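Local coordinates for protein shikimate dehydrogenase (Thermotoga maritima, PDB 3U62) that probably catalyses the reversible NADPH-linked reduction of 3-dehydroshikimate to shikimate on the pathway to chorismate, at residues A81-F86 against Y91-V96; V98-E103 against F225-M230; G55-I60 against M230-I235. All blocks are in the same frame, centred on the assembly; numbering follows the deposited sequence.

In the fold
Contacts 2 and 3 both use helix 222-235, where the last part of the chain returns to the substrate-binding domain, and they share Met-230; contact 1 lies against the same helix. Contact 1 joins the end of strand 89-91 and the start of helix 94-101 to the chain leading into strand 84-86. Contact 3 lies about 6 Å away, centre to centre, and uses the neighbouring strand 55-58 of the same mixed sheet. Contact 2, about 12 Å from both centres, packs helix 94-101 on helix 222-235. Contacts 1 and 2 follow each other along the chain, both inside the loop closed by contact 3. Contacts 1 and 3 hold predicted shikimate-binding residues (Asn-83, Asp-94, Thr-59), while contact 2 joins the two helices.

Contact 1. Residues A81-F86 against Y91-V96; sequences AVNCVF and YNTDWV
Asn-83 grips Thr-93 with both branches of its amide. OD1 takes the backbone N-H of Thr-93 at 2.7 Å, almost straight (168° at the hydrogen), with the donor in the carbonyl plane on a lone pair. ND2 gives a hydrogen bond to Thr-93 OG1 at 2.9 Å, the hydroxyl oxygen lying a little out of the amide plane. One bond from each branch fixes the rotation of the amide. The group reaches this place because CG sits between Asn-83's own backbone N and carbonyl carbon (chi1 77°). Asp-94 comes next to it: its OD1 is 3.2 Å from Asn-83 ND2, but the angle is too poor for a hydrogen bond, and the carboxylate is turned 36° from the amide plane. Both residues are predicted to bind shikimate, and Asp-94 stands beside Lys-63, the predicted proton acceptor.

Behind this polar cluster the backbone forms a classic beta bulge: two residues in a row, Asn-83 and Cys-84, are set against the single residue Tyr-91. Tyr-91 O accepts from Asn-83 N at 3.1 Å and from Cys-84 N at 3.2 Å. Tyr-91 N answers with a bond to Cys-84 O at 2.7 Å, making these two an antiparallel hydrogen-bonded pair. Cys-84 CB also packs on Thr-93 CG2 at 4.0 Å. In the next shell, Thr-93 OG1 has a second partner, Asn-232, on helix 222-235, and the backbone of Val-82 bonds to that of Lys-63.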
ATOM      1  N   ALA A  81     -11.212   0.483   1.783  1.00  6.87           N
ATOM      2  CA  ALA A  81     -10.212  -0.571   1.926  1.00  7.60           C
ATOM      3  C   ALA A  81      -9.788  -0.731   3.378  1.00  7.64           C
ATOM      4  O   ALA A  81      -9.536   0.254   4.076  1.00  7.60           O
ATOM      5  CB  ALA A  81      -8.997  -0.286   1.046  1.00  7.98           C
ATOM      6  N   VAL A  82      -9.723  -1.981   3.823  1.00  7.17           N
ATOM      7  CA  VAL A  82      -9.226  -2.320   5.149  1.00  6.62           C
ATOM      8  C   VAL A  82      -8.014  -3.237   4.990  1.00  6.88           C
ATOM      9  O   VAL A  82      -8.111  -4.295   4.362  1.00  8.85           O
ATOM     10  CB  VAL A  82     -10.323  -3.010   6.006  1.00  6.45           C
ATOM     11  CG1 VAL A  82      -9.722  -3.693   7.229  1.00  7.07           C
ATOM     12  CG2 VAL A  82     -11.387  -2.007   6.425  1.00  6.93           C
ATOM     13  N   ASN A  83      -6.875  -2.827   5.541  1.00  6.40           N
ATOM     14  CA  ASN A  83      -5.670  -3.656   5.499  1.00  6.56           C
ATOM     15  C   ASN A  83      -5.211  -4.131   6.875  1.00  6.74           C
ATOM     16  O   ASN A  83      -4.244  -4.883   6.982  1.00  7.30           O
ATOM     17  CB  ASN A  83      -4.523  -2.933   4.783  1.00  6.89           C
ATOM     18  CG  ASN A  83      -3.873  -1.871   5.646  1.00  7.32           C
ATOM     19  OD1 ASN A  83      -4.555  -1.058   6.269  1.00 10.17           O
ATOM     20  ND2 ASN A  83      -2.544  -1.870   5.685  1.00  8.62           N
ATOM     21  N   CYS A  84      -5.896  -3.677   7.921  1.00  7.01           N
ATOM     22  CA  CYS A  84      -5.562  -4.059   9.287  1.00  7.62           C
ATOM     23  C   CYS A  84      -6.831  -4.280  10.097  1.00  6.57           C
ATOM     24  O   CYS A  84      -7.650  -3.371  10.248  1.00  8.45           O
ATOM     25  CB  CYS A  84      -4.681  -2.993   9.949  1.00  8.00           C
ATOM     26  SG  CYS A  84      -4.180  -3.377  11.652  1.00  9.70           S
ATOM     27  N   VAL A  85      -6.985  -5.497  10.605  1.00  7.22           N
ATOM     28  CA  VAL A  85      -8.141  -5.860  11.415  1.00  7.57           C
ATOM     29  C   VAL A  85      -7.693  -6.207  12.828  1.00  8.12           C
ATOM     30  O   VAL A  85      -6.642  -6.819  13.021  1.00  7.36           O
ATOM     31  CB  VAL A  85      -8.926  -7.046  10.795  1.00  7.26           C
ATOM     32  CG1 VAL A  85     -10.044  -7.520  11.720  1.00  8.58           C
ATOM     33  CG2 VAL A  85      -9.501  -6.654   9.441  1.00  9.44           C
ATOM     34  N   PHE A  86      -8.487  -5.789  13.810  1.00  8.21           N
ATOM     35  CA  PHE A  86      -8.280  -6.185  15.194  1.00  9.14           C
ATOM     36  C   PHE A  86      -9.618  -6.394  15.890  1.00  9.85           C
ATOM     37  O   PHE A  86     -10.380  -5.444  16.094  1.00 10.54           O
ATOM     38  CB  PHE A  86      -7.426  -5.155  15.942  1.00  9.35           C
ATOM     39  CG  PHE A  86      -6.950  -5.616  17.299  1.00 11.36           C
ATOM     40  CD1 PHE A  86      -6.356  -6.867  17.462  1.00 11.21           C
ATOM     41  CD2 PHE A  86      -7.073  -4.786  18.410  1.00 14.31           C
ATOM     42  CE1 PHE A  86      -5.910  -7.289  18.712  1.00 11.09           C
ATOM     43  CE2 PHE A  86      -6.627  -5.199  19.663  1.00 14.19           C
ATOM     44  CZ  PHE A  86      -6.044  -6.453  19.814  1.00 13.65           C
ATOM     45  N   TYR A  91      -9.343  -1.232   9.932  1.00  7.65           N
ATOM     46  CA  TYR A  91      -8.584   0.009   9.844  1.00  7.85           C
ATOM     47  C   TYR A  91      -7.822   0.071   8.533  1.00  7.15           C
ATOM     48  O   TYR A  91      -7.620  -0.952   7.874  1.00  6.96           O
ATOM     49  CB  TYR A  91      -7.601   0.103  11.013  1.00  8.41           C
ATOM     50  CG  TYR A  91      -8.270   0.016  12.360  1.00  9.70           C
ATOM     51  CD1 TYR A  91      -8.288  -1.179  13.078  1.00 11.03           C
ATOM     52  CD2 TYR A  91      -8.907   1.128  12.912  1.00 11.17           C
ATOM     53  CE1 TYR A  91      -8.912  -1.259  14.317  1.00 12.46           C
ATOM     54  CE2 TYR A  91      -9.534   1.060  14.146  1.00 11.84           C
ATOM     55  CZ  TYR A  91      -9.533  -0.137  14.844  1.00 13.99           C
ATOM     56  OH  TYR A  91     -10.153  -0.208  16.068  1.00 14.90           O
ATOM     57  N   ASN A  92      -7.404   1.273   8.152  1.00  6.89           N
ATOM     58  CA  ASN A  92      -6.486   1.421   7.034  1.00  6.44           C
ATOM     59  C   ASN A  92      -5.201   2.104   7.479  1.00  6.91           C
ATOM     60  O   ASN A  92      -5.208   3.270   7.880  1.00  7.35           O
ATOM     61  CB  ASN A  92      -7.135   2.161   5.862  1.00  7.02           C
ATOM     62  CG  ASN A  92      -6.352   2.003   4.567  1.00  6.86           C
ATOM     63  OD1 ASN A  92      -6.802   1.334   3.638  1.00 10.01           O
ATOM     64  ND2 ASN A  92      -5.176   2.618   4.502  1.00  4.82           N
ATOM     65  N   THR A  93      -4.102   1.359   7.411  1.00  6.67           N
ATOM     66  CA  THR A  93      -2.796   1.867   7.817  1.00  7.11           C
ATOM     67  C   THR A  93      -1.908   2.159   6.607  1.00  6.47           C
ATOM     68  O   THR A  93      -0.817   2.715   6.756  1.00  7.17           O
ATOM     69  CB  THR A  93      -2.074   0.896   8.774  1.00  6.76           C
ATOM     70  OG1 THR A  93      -1.832  -0.349   8.106  1.00  7.84           O
ATOM     71  CG2 THR A  93      -2.920   0.642  10.012  1.00  8.39           C
ATOM     72  N   ASP A  94      -2.380   1.780   5.419  1.00  6.67           N
ATOM     73  CA  ASP A  94      -1.661   2.052   4.173  1.00  7.31           C
ATOM     74  C   ASP A  94      -1.457   3.547   3.942  1.00  7.12           C
ATOM     75  O   ASP A  94      -0.353   3.971   3.596  1.00  7.67           O
ATOM     76  CB  ASP A  94      -2.376   1.430   2.966  1.00  7.11           C
ATOM     77  CG  ASP A  94      -2.026  -0.036   2.758  1.00  9.18           C
ATOM     78  OD1 ASP A  94      -0.979  -0.497   3.265  1.00 10.58           O
ATOM     79  OD2 ASP A  94      -2.806  -0.733   2.069  1.00 12.14           O
ATOM     80  N   TRP A  95      -2.513   4.340   4.136  1.00  6.70           N
ATOM     81  CA  TRP A  95      -2.422   5.789   3.936  1.00  6.69           C
ATOM     82  C   TRP A  95      -1.473   6.449   4.935  1.00  6.76           C
ATOM     83  O   TRP A  95      -0.773   7.405   4.592  1.00  6.62           O
ATOM     84  CB  TRP A  95      -3.802   6.466   3.945  1.00  6.34           C
ATOM     85  CG  TRP A  95      -4.467   6.600   5.292  1.00  4.90           C
ATOM     86  CD1 TRP A  95      -5.341   5.721   5.859  1.00  6.65           C
ATOM     87  CD2 TRP A  95      -4.334   7.687   6.220  1.00  6.81           C
ATOM     88  NE1 TRP A  95      -5.757   6.184   7.083  1.00  7.69           N
ATOM     89  CE2 TRP A  95      -5.154   7.388   7.332  1.00  7.79           C
ATOM     90  CE3 TRP A  95      -3.596   8.881   6.225  1.00  8.02           C
ATOM     91  CZ2 TRP A  95      -5.258   8.236   8.437  1.00  7.79           C
ATOM     92  CZ3 TRP A  95      -3.700   9.725   7.327  1.00  7.54           C
ATOM     93  CH2 TRP A  95      -4.527   9.395   8.417  1.00  8.23           C
ATOM     94  N   VAL A  96      -1.459   5.929   6.162  1.00  5.86           N
ATOM     95  CA  VAL A  96      -0.513   6.360   7.192  1.00  7.19           C
ATOM     96  C   VAL A  96       0.914   6.051   6.736  1.00  6.90           C
ATOM     97  O   VAL A  96       1.813   6.883   6.886  1.00  8.76           O
ATOM     98  CB  VAL A  96      -0.805   5.684   8.560  1.00  7.53           C
ATOM     99  CG1 VAL A  96       0.327   5.926   9.557  1.00  9.15           C
ATOM    100  CG2 VAL A  96      -2.130   6.181   9.131  1.00  9.49           C
TER

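Contact 2. Residues V98-E103 against F225-M230; sequences VVKSLE and FYYQAM
The ring of Tyr-227 has something on each face. On one side Lys-100 CB stands 3.4 Å above the plane, displaced toward the rim, and makes a CH-pi contact with the ring. On the other, Tyr-226 CD2 lies over the centre, 3.7 Å above the plane. Tyr-226 turns its own edge to its neighbour, with Tyr-227 CE2 close to the plane of the Tyr-226 ring.

The Lys-100 chain crosses the tyrosine at about a right angle. It bends at its two outer torsions (chi3 73°, chi4 51°), which brings CE back to 3.5 Å from Tyr-227 CD2. CB, CD and CE of the lysine thus all touch the ring on the one face, CB near CG, and CD and CE on the CD2 side, with CE over the rim. NZ turns up and away from the ring toward Glu-103 of its own segment, a salt bridge whose modelled length is too short to be relied on.

At the far end of the ring a water joins the two segments, donating to Lys-100 O at 2.8 Å and lying 3.2 Å from Tyr-227 OH. Next along the chain, the buried Ser-101 bonds through OG to Val-98 O at 2.7 Å and also to Tyr-197 OH. Here helix 94-101 packs on helix 222-235: these are the two connecting helices which, as in other shikimate dehydrogenases, link the substrate-binding domain to the Rossmann-type NADP domain.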
ATOM      1  N   VAL A  98       1.954   5.879   3.685  1.00  6.17           N
ATOM      2  CA  VAL A  98       2.279   6.818   2.607  1.00  6.85           C
ATOM      3  C   VAL A  98       2.667   8.197   3.154  1.00  6.09           C
ATOM      4  O   VAL A  98       3.707   8.744   2.774  1.00  7.27           O
ATOM      5  CB  VAL A  98       1.130   6.943   1.568  1.00  6.64           C
ATOM      6  CG1 VAL A  98       1.489   7.942   0.471  1.00  8.04           C
ATOM      7  CG2 VAL A  98       0.813   5.589   0.949  1.00  7.99           C
ATOM      8  N   VAL A  99       1.838   8.748   4.041  1.00  7.75           N
ATOM      9  CA  VAL A  99       2.111  10.049   4.658  1.00  7.77           C
ATOM     10  C   VAL A  99       3.479  10.054   5.342  1.00  7.34           C
ATOM     11  O   VAL A  99       4.297  10.944   5.095  1.00  7.83           O
ATOM     12  CB  VAL A  99       1.002  10.469   5.663  1.00  8.24           C
ATOM     13  CG1 VAL A  99       1.412  11.707   6.458  1.00 10.47           C
ATOM     14  CG2 VAL A  99      -0.311  10.724   4.941  1.00  8.73           C
ATOM     15  N   LYS A 100       3.724   9.050   6.181  1.00  7.34           N
ATOM     16  CA  LYS A 100       4.971   8.973   6.936  1.00  7.06           C
ATOM     17  C   LYS A 100       6.193   8.708   6.054  1.00  8.32           C
ATOM     18  O   LYS A 100       7.294   9.175   6.370  1.00  9.31           O
ATOM     19  CB  LYS A 100       4.863   7.954   8.072  1.00  9.03           C
ATOM     20  CG  LYS A 100       3.939   8.405   9.204  1.00 12.55           C
ATOM     21  CD  LYS A 100       4.170   7.640  10.505  1.00 19.16           C
ATOM     22  CE  LYS A 100       5.472   8.054  11.188  1.00 17.31           C
ATOM     23  NZ  LYS A 100       5.561   9.625  11.326  1.00 20.79           N
ATOM     24  N   SER A 101       6.004   7.973   4.956  1.00  6.73           N
ATOM     25  CA  SER A 101       7.089   7.712   4.002  1.00  7.60           C
ATOM     26  C   SER A 101       7.550   8.989   3.297  1.00  6.88           C
ATOM     27  O   SER A 101       8.686   9.070   2.825  1.00  9.17           O
ATOM     28  CB  SER A 101       6.668   6.670   2.959  1.00  6.72           C
ATOM     29  OG  SER A 101       5.740   7.208   2.033  1.00  7.42           O
ATOM     30  N   LEU A 102       6.660   9.975   3.235  1.00  7.69           N
ATOM     31  CA  LEU A 102       6.937  11.238   2.556  1.00  7.73           C
ATOM     32  C   LEU A 102       7.266  12.375   3.521  1.00  8.69           C
ATOM     33  O   LEU A 102       7.221  13.549   3.137  1.00  9.41           O
ATOM     34  CB  LEU A 102       5.760  11.627   1.653  1.00  8.77           C
ATOM     35  CG  LEU A 102       5.510  10.749   0.421  1.00  9.01           C
ATOM     36  CD1 LEU A 102       4.097  10.951  -0.105  1.00 12.03           C
ATOM     37  CD2 LEU A 102       6.542  11.012  -0.676  1.00  9.94           C
ATOM     38  N   GLU A 103       7.592  12.032   4.766  1.00  9.02           N
ATOM     39  CA  GLU A 103       8.019  13.038   5.732  1.00 11.00           C
ATOM     40  C   GLU A 103       9.268  13.763   5.251  1.00 10.15           C
ATOM     41  O   GLU A 103      10.212  13.139   4.761  1.00 10.06           O
ATOM     42  CB  GLU A 103       8.238  12.421   7.113  1.00 14.41           C
ATOM     43  CG  GLU A 103       6.968  12.416   7.945  1.00 19.84           C
ATOM     44  CD  GLU A 103       7.072  11.597   9.219  1.00 23.53           C
ATOM     45  OE1 GLU A 103       8.197  11.254   9.642  1.00 26.58           O
ATOM     46  OE2 GLU A 103       6.002  11.297   9.807  1.00 24.37           O
ATOM     47  N   PHE A 225       5.797   0.268   3.767  1.00  7.39           N
ATOM     48  CA  PHE A 225       5.670  -0.989   4.503  1.00  8.09           C
ATOM     49  C   PHE A 225       6.084  -0.832   5.965  1.00  8.35           C
ATOM     50  O   PHE A 225       5.387  -1.300   6.867  1.00  7.95           O
ATOM     51  CB  PHE A 225       6.490  -2.107   3.845  1.00  8.06           C
ATOM     52  CG  PHE A 225       6.475  -3.390   4.624  1.00  7.73           C
ATOM     53  CD1 PHE A 225       5.435  -4.302   4.465  1.00 10.11           C
ATOM     54  CD2 PHE A 225       7.482  -3.676   5.543  1.00  9.96           C
ATOM     55  CE1 PHE A 225       5.405  -5.485   5.196  1.00 11.17           C
ATOM     56  CE2 PHE A 225       7.460  -4.854   6.281  1.00 12.62           C
ATOM     57  CZ  PHE A 225       6.420  -5.763   6.108  1.00 10.60           C
ATOM     58  N   TYR A 226       7.228  -0.183   6.178  1.00  7.85           N
ATOM     59  CA  TYR A 226       7.773   0.083   7.508  1.00  7.69           C
ATOM     60  C   TYR A 226       6.764   0.822   8.382  1.00  8.50           C
ATOM     61  O   TYR A 226       6.491   0.403   9.509  1.00  8.47           O
ATOM     62  CB  TYR A 226       9.067   0.894   7.371  1.00  9.05           C
ATOM     63  CG  TYR A 226       9.781   1.247   8.660  1.00  8.45           C
ATOM     64  CD1 TYR A 226      10.693   0.365   9.240  1.00  8.89           C
ATOM     65  CD2 TYR A 226       9.578   2.484   9.277  1.00 11.47           C
ATOM     66  CE1 TYR A 226      11.365   0.693  10.416  1.00 11.55           C
ATOM     67  CE2 TYR A 226      10.243   2.822  10.453  1.00 12.24           C
ATOM     68  CZ  TYR A 226      11.136   1.923  11.015  1.00 12.19           C
ATOM     69  OH  TYR A 226      11.796   2.252  12.177  1.00 15.87           O
ATOM     70  N   TYR A 227       6.201   1.905   7.854  1.00  8.40           N
ATOM     71  CA  TYR A 227       5.310   2.750   8.642  1.00  8.38           C
ATOM     72  C   TYR A 227       3.897   2.191   8.817  1.00  8.06           C
ATOM     73  O   TYR A 227       3.259   2.461   9.839  1.00  8.37           O
ATOM     74  CB  TYR A 227       5.282   4.177   8.097  1.00  9.27           C
ATOM     75  CG  TYR A 227       6.549   4.958   8.376  1.00 10.16           C
ATOM     76  CD1 TYR A 227       7.360   5.403   7.334  1.00  9.86           C
ATOM     77  CD2 TYR A 227       6.938   5.252   9.685  1.00 10.88           C
ATOM     78  CE1 TYR A 227       8.524   6.124   7.581  1.00 13.64           C
ATOM     79  CE2 TYR A 227       8.100   5.970   9.948  1.00 13.05           C
ATOM     80  CZ  TYR A 227       8.886   6.405   8.891  1.00 12.18           C
ATOM     81  OH  TYR A 227      10.036   7.113   9.146  1.00 19.06           O
ATOM     82  N   GLN A 228       3.407   1.423   7.845  1.00  8.48           N
ATOM     83  CA  GLN A 228       2.119   0.741   8.028  1.00  7.43           C
ATOM     84  C   GLN A 228       2.232  -0.352   9.091  1.00  7.17           C
ATOM     85  O   GLN A 228       1.307  -0.547   9.880  1.00  7.52           O
ATOM     86  CB  GLN A 228       1.512   0.224   6.708  1.00  8.15           C
ATOM     87  CG  GLN A 228       2.265  -0.901   5.994  1.00 10.69           C
ATOM     88  CD  GLN A 228       1.894  -2.295   6.483  1.00  9.35           C
ATOM     89  OE1 GLN A 228       0.730  -2.589   6.761  1.00  9.47           O
ATOM     90  NE2 GLN A 228       2.894  -3.167   6.578  1.00  9.56           N
ATOM     91  N   ALA A 229       3.373  -1.042   9.111  1.00  7.01           N
ATOM     92  CA  ALA A 229       3.654  -2.062  10.123  1.00  7.59           C
ATOM     93  C   ALA A 229       3.694  -1.455  11.522  1.00  7.66           C
ATOM     94  O   ALA A 229       3.169  -2.041  12.471  1.00  7.96           O
ATOM     95  CB  ALA A 229       4.962  -2.774   9.813  1.00  8.04           C
ATOM     96  N   MET A 230       4.319  -0.284  11.635  1.00  7.69           N
ATOM     97  CA  MET A 230       4.360   0.473  12.882  1.00  9.42           C
ATOM     98  C   MET A 230       2.948   0.781  13.378  1.00  8.27           C
ATOM     99  O   MET A 230       2.635   0.565  14.553  1.00  8.33           O
ATOM    100  CB  MET A 230       5.149   1.771  12.687  1.00  9.89           C
ATOM    101  CG  MET A 230       5.192   2.685  13.908  1.00 11.40           C
ATOM    102  SD  MET A 230       5.991   4.268  13.582  1.00 15.53           S
ATOM    103  CE  MET A 230       7.700   3.761  13.384  1.00 16.03           C
TER
HETATM  104  O   HOH W   1      10.087   8.862   6.476  1.00 24.49           O

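Contact 3. Residues G55-I60 against M230-I235; sequences GFNATI and MENLKI
Asn-232 reaches from helix 222-235 toward Asn-57 on strand 55-58, the two side chains coming from opposite directions and meeting between backbones whose CA atoms are 8.3 Å apart. Starting at the helix, the Asn-232 CB bond points at the strand. CG turns anti to the carbonyl carbon (chi1 -66°) and comes close to the end of the Asn-57 amide. At the tip the amide of Asn-232 divides. Its OD1 branch lies near Cys-84 SG and is hydrogen-bonded to Thr-93 OG1. Its ND2 branch is 3.0 Å from the atom built as Asn-57 OD1; the Asn-57 amide may be turned over in the model, so which of its two ends faces the helix is uncertain. The two amide planes stand 43° apart.

The strand reached in this way is an inner one of the mixed sheet of the substrate-binding domain, between strand 2-7, which runs parallel to it, and strand 84-86, which runs antiparallel. The backbone of Asn-57 bonds to Cys-4 and Ile-6, while Phe-56 and Ala-58 bond to Val-85 and Asn-83. Thr-59, just past the strand, is predicted to bind shikimate.

With Asn-232 OD1 held by the threonine, both branches of this buried amide have polar partners, since its ND2 is hydrogen-bonded to Gln-228 OE1, one helical turn earlier, and to the OH of Tyr-19, a residue of helix 15-26 that also packs against Asn-57.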
ATOM      1  N   GLY A  55      -6.187 -10.629  15.225  1.00  9.69           N
ATOM      2  CA  GLY A  55      -6.114  -9.596  14.207  1.00  9.53           C
ATOM      3  C   GLY A  55      -5.390 -10.119  12.990  1.00  8.46           C
ATOM      4  O   GLY A  55      -4.835 -11.220  13.016  1.00  8.59           O
ATOM      5  N   PHE A  56      -5.405  -9.336  11.916  1.00  6.62           N
ATOM      6  CA  PHE A  56      -4.713  -9.711  10.692  1.00  6.99           C
ATOM      7  C   PHE A  56      -4.562  -8.544   9.733  1.00  7.17           C
ATOM      8  O   PHE A  56      -5.264  -7.536   9.841  1.00  7.11           O
ATOM      9  CB  PHE A  56      -5.404 -10.895   9.989  1.00  7.85           C
ATOM     10  CG  PHE A  56      -6.860 -10.666   9.667  1.00  9.41           C
ATOM     11  CD1 PHE A  56      -7.243 -10.153   8.430  1.00  8.83           C
ATOM     12  CD2 PHE A  56      -7.850 -11.000  10.586  1.00  9.82           C
ATOM     13  CE1 PHE A  56      -8.587  -9.953   8.125  1.00 11.43           C
ATOM     14  CE2 PHE A  56      -9.197 -10.805  10.291  1.00 10.68           C
ATOM     15  CZ  PHE A  56      -9.566 -10.281   9.057  1.00  9.62           C
ATOM     16  N   ASN A  57      -3.627  -8.693   8.801  1.00  6.61           N
ATOM     17  CA  ASN A  57      -3.515  -7.786   7.678  1.00  6.82           C
ATOM     18  C   ASN A  57      -4.197  -8.380   6.457  1.00  7.42           C
ATOM     19  O   ASN A  57      -4.264  -9.601   6.299  1.00  8.27           O
ATOM     20  CB  ASN A  57      -2.050  -7.477   7.372  1.00  7.32           C
ATOM     21  CG  ASN A  57      -1.414  -6.577   8.411  1.00  6.55           C
ATOM     22  OD1 ASN A  57      -1.907  -5.486   8.696  1.00 10.73           O
ATOM     23  ND2 ASN A  57      -0.302  -7.027   8.982  1.00  6.33           N
ATOM     24  N   ALA A  58      -4.715  -7.505   5.604  1.00  6.84           N
ATOM     25  CA  ALA A  58      -5.292  -7.911   4.334  1.00  7.91           C
ATOM     26  C   ALA A  58      -4.551  -7.200   3.216  1.00  9.50           C
ATOM     27  O   ALA A  58      -4.291  -5.998   3.301  1.00  9.42           O
ATOM     28  CB  ALA A  58      -6.771  -7.571   4.292  1.00  9.46           C
ATOM     29  N   THR A  59      -4.194  -7.949   2.181  1.00  8.71           N
ATOM     30  CA  THR A  59      -3.616  -7.359   0.981  1.00  9.38           C
ATOM     31  C   THR A  59      -4.491  -7.733  -0.220  1.00  9.70           C
ATOM     32  O   THR A  59      -5.598  -8.250  -0.039  1.00  8.49           O
ATOM     33  CB  THR A  59      -2.123  -7.759   0.799  1.00 10.27           C
ATOM     34  OG1 THR A  59      -1.555  -7.035  -0.299  1.00 12.02           O
ATOM     35  CG2 THR A  59      -1.962  -9.263   0.572  1.00 10.69           C
ATOM     36  N   ILE A  60      -4.011  -7.460  -1.431  1.00  9.44           N
ATOM     37  CA  ILE A  60      -4.755  -7.799  -2.647  1.00 10.16           C
ATOM     38  C   ILE A  60      -5.128  -9.285  -2.680  1.00 10.25           C
ATOM     39  O   ILE A  60      -4.332 -10.133  -2.266  1.00 10.56           O
ATOM     40  CB  ILE A  60      -3.986  -7.411  -3.941  1.00 12.54           C
ATOM     41  CG1 ILE A  60      -2.600  -8.076  -3.984  1.00 16.24           C
ATOM     42  CG2 ILE A  60      -3.883  -5.889  -4.066  1.00 12.50           C
ATOM     43  CD1 ILE A  60      -1.997  -8.178  -5.379  1.00 23.71           C
ATOM     44  N   MET A 230       4.319  -0.284  11.635  1.00  7.69           N
ATOM     45  CA  MET A 230       4.360   0.473  12.882  1.00  9.42           C
ATOM     46  C   MET A 230       2.948   0.781  13.378  1.00  8.27           C
ATOM     47  O   MET A 230       2.635   0.565  14.553  1.00  8.33           O
ATOM     48  CB  MET A 230       5.149   1.771  12.687  1.00  9.89           C
ATOM     49  CG  MET A 230       5.192   2.685  13.908  1.00 11.40           C
ATOM     50  SD  MET A 230       5.991   4.268  13.582  1.00 15.53           S
ATOM     51  CE  MET A 230       7.700   3.761  13.384  1.00 16.03           C
ATOM     52  N   GLU A 231       2.103   1.277  12.475  1.00  7.84           N
ATOM     53  CA  GLU A 231       0.722   1.619  12.805  1.00  7.81           C
ATOM     54  C   GLU A 231      -0.098   0.383  13.185  1.00  8.01           C
ATOM     55  O   GLU A 231      -0.906   0.440  14.115  1.00  8.07           O
ATOM     56  CB  GLU A 231       0.063   2.378  11.647  1.00  9.34           C
ATOM     57  CG  GLU A 231      -1.234   3.107  12.012  1.00 12.07           C
ATOM     58  CD  GLU A 231      -1.023   4.370  12.836  1.00 15.88           C
ATOM     59  OE1 GLU A 231       0.121   4.910  12.845  1.00 18.45           O
ATOM     60  OE2 GLU A 231      -2.010   4.820  13.485  1.00 21.67           O
ATOM     61  N   ASN A 232       0.116  -0.722  12.466  1.00  7.30           N
ATOM     62  CA  ASN A 232      -0.525  -2.002  12.783  1.00  6.86           C
ATOM     63  C   ASN A 232      -0.264  -2.420  14.222  1.00  7.21           C
ATOM     64  O   ASN A 232      -1.188  -2.788  14.951  1.00  7.57           O
ATOM     65  CB  ASN A 232      -0.020  -3.119  11.861  1.00  6.64           C
ATOM     66  CG  ASN A 232      -0.409  -2.918  10.409  1.00  6.07           C
ATOM     67  OD1 ASN A 232      -1.334  -2.171  10.089  1.00  7.13           O
ATOM     68  ND2 ASN A 232       0.300  -3.598   9.516  1.00  6.40           N
ATOM     69  N   LEU A 233       1.006  -2.359  14.617  1.00  7.28           N
ATOM     70  CA  LEU A 233       1.429  -2.769  15.952  1.00  6.12           C
ATOM     71  C   LEU A 233       0.875  -1.854  17.039  1.00  8.39           C
ATOM     72  O   LEU A 233       0.582  -2.314  18.148  1.00  8.27           O
ATOM     73  CB  LEU A 233       2.957  -2.854  16.040  1.00  7.55           C
ATOM     74  CG  LEU A 233       3.637  -3.959  15.221  1.00  7.82           C
ATOM     75  CD1 LEU A 233       5.130  -3.726  15.157  1.00  9.26           C
ATOM     76  CD2 LEU A 233       3.341  -5.351  15.780  1.00  9.28           C
ATOM     77  N   LYS A 234       0.729  -0.568  16.722  1.00  8.93           N
ATOM     78  CA  LYS A 234       0.114   0.388  17.643  1.00  8.31           C
ATOM     79  C   LYS A 234      -1.368   0.071  17.852  1.00  8.92           C
ATOM     80  O   LYS A 234      -1.859   0.096  18.984  1.00 10.94           O
ATOM     81  CB  LYS A 234       0.291   1.825  17.147  1.00  9.98           C
ATOM     82  CG  LYS A 234       1.709   2.365  17.274  1.00 11.61           C
ATOM     83  CD  LYS A 234       1.791   3.800  16.782  1.00 11.92           C
ATOM     84  CE  LYS A 234       3.211   4.335  16.858  1.00 15.40           C
ATOM     85  NZ  LYS A 234       3.284   5.772  16.469  1.00 21.22           N
ATOM     86  N   ILE A 235      -2.065  -0.226  16.754  1.00  8.09           N
ATOM     87  CA  ILE A 235      -3.473  -0.626  16.802  1.00  9.10           C
ATOM     88  C   ILE A 235      -3.650  -1.913  17.616  1.00  9.24           C
ATOM     89  O   ILE A 235      -4.578  -2.023  18.422  1.00 10.90           O
ATOM     90  CB  ILE A 235      -4.071  -0.775  15.376  1.00  9.08           C
ATOM     91  CG1 ILE A 235      -4.246   0.608  14.739  1.00  9.76           C
ATOM     92  CG2 ILE A 235      -5.410  -1.519  15.410  1.00 10.45           C
ATOM     93  CD1 ILE A 235      -4.549   0.588  13.254  1.00 11.56           C
TER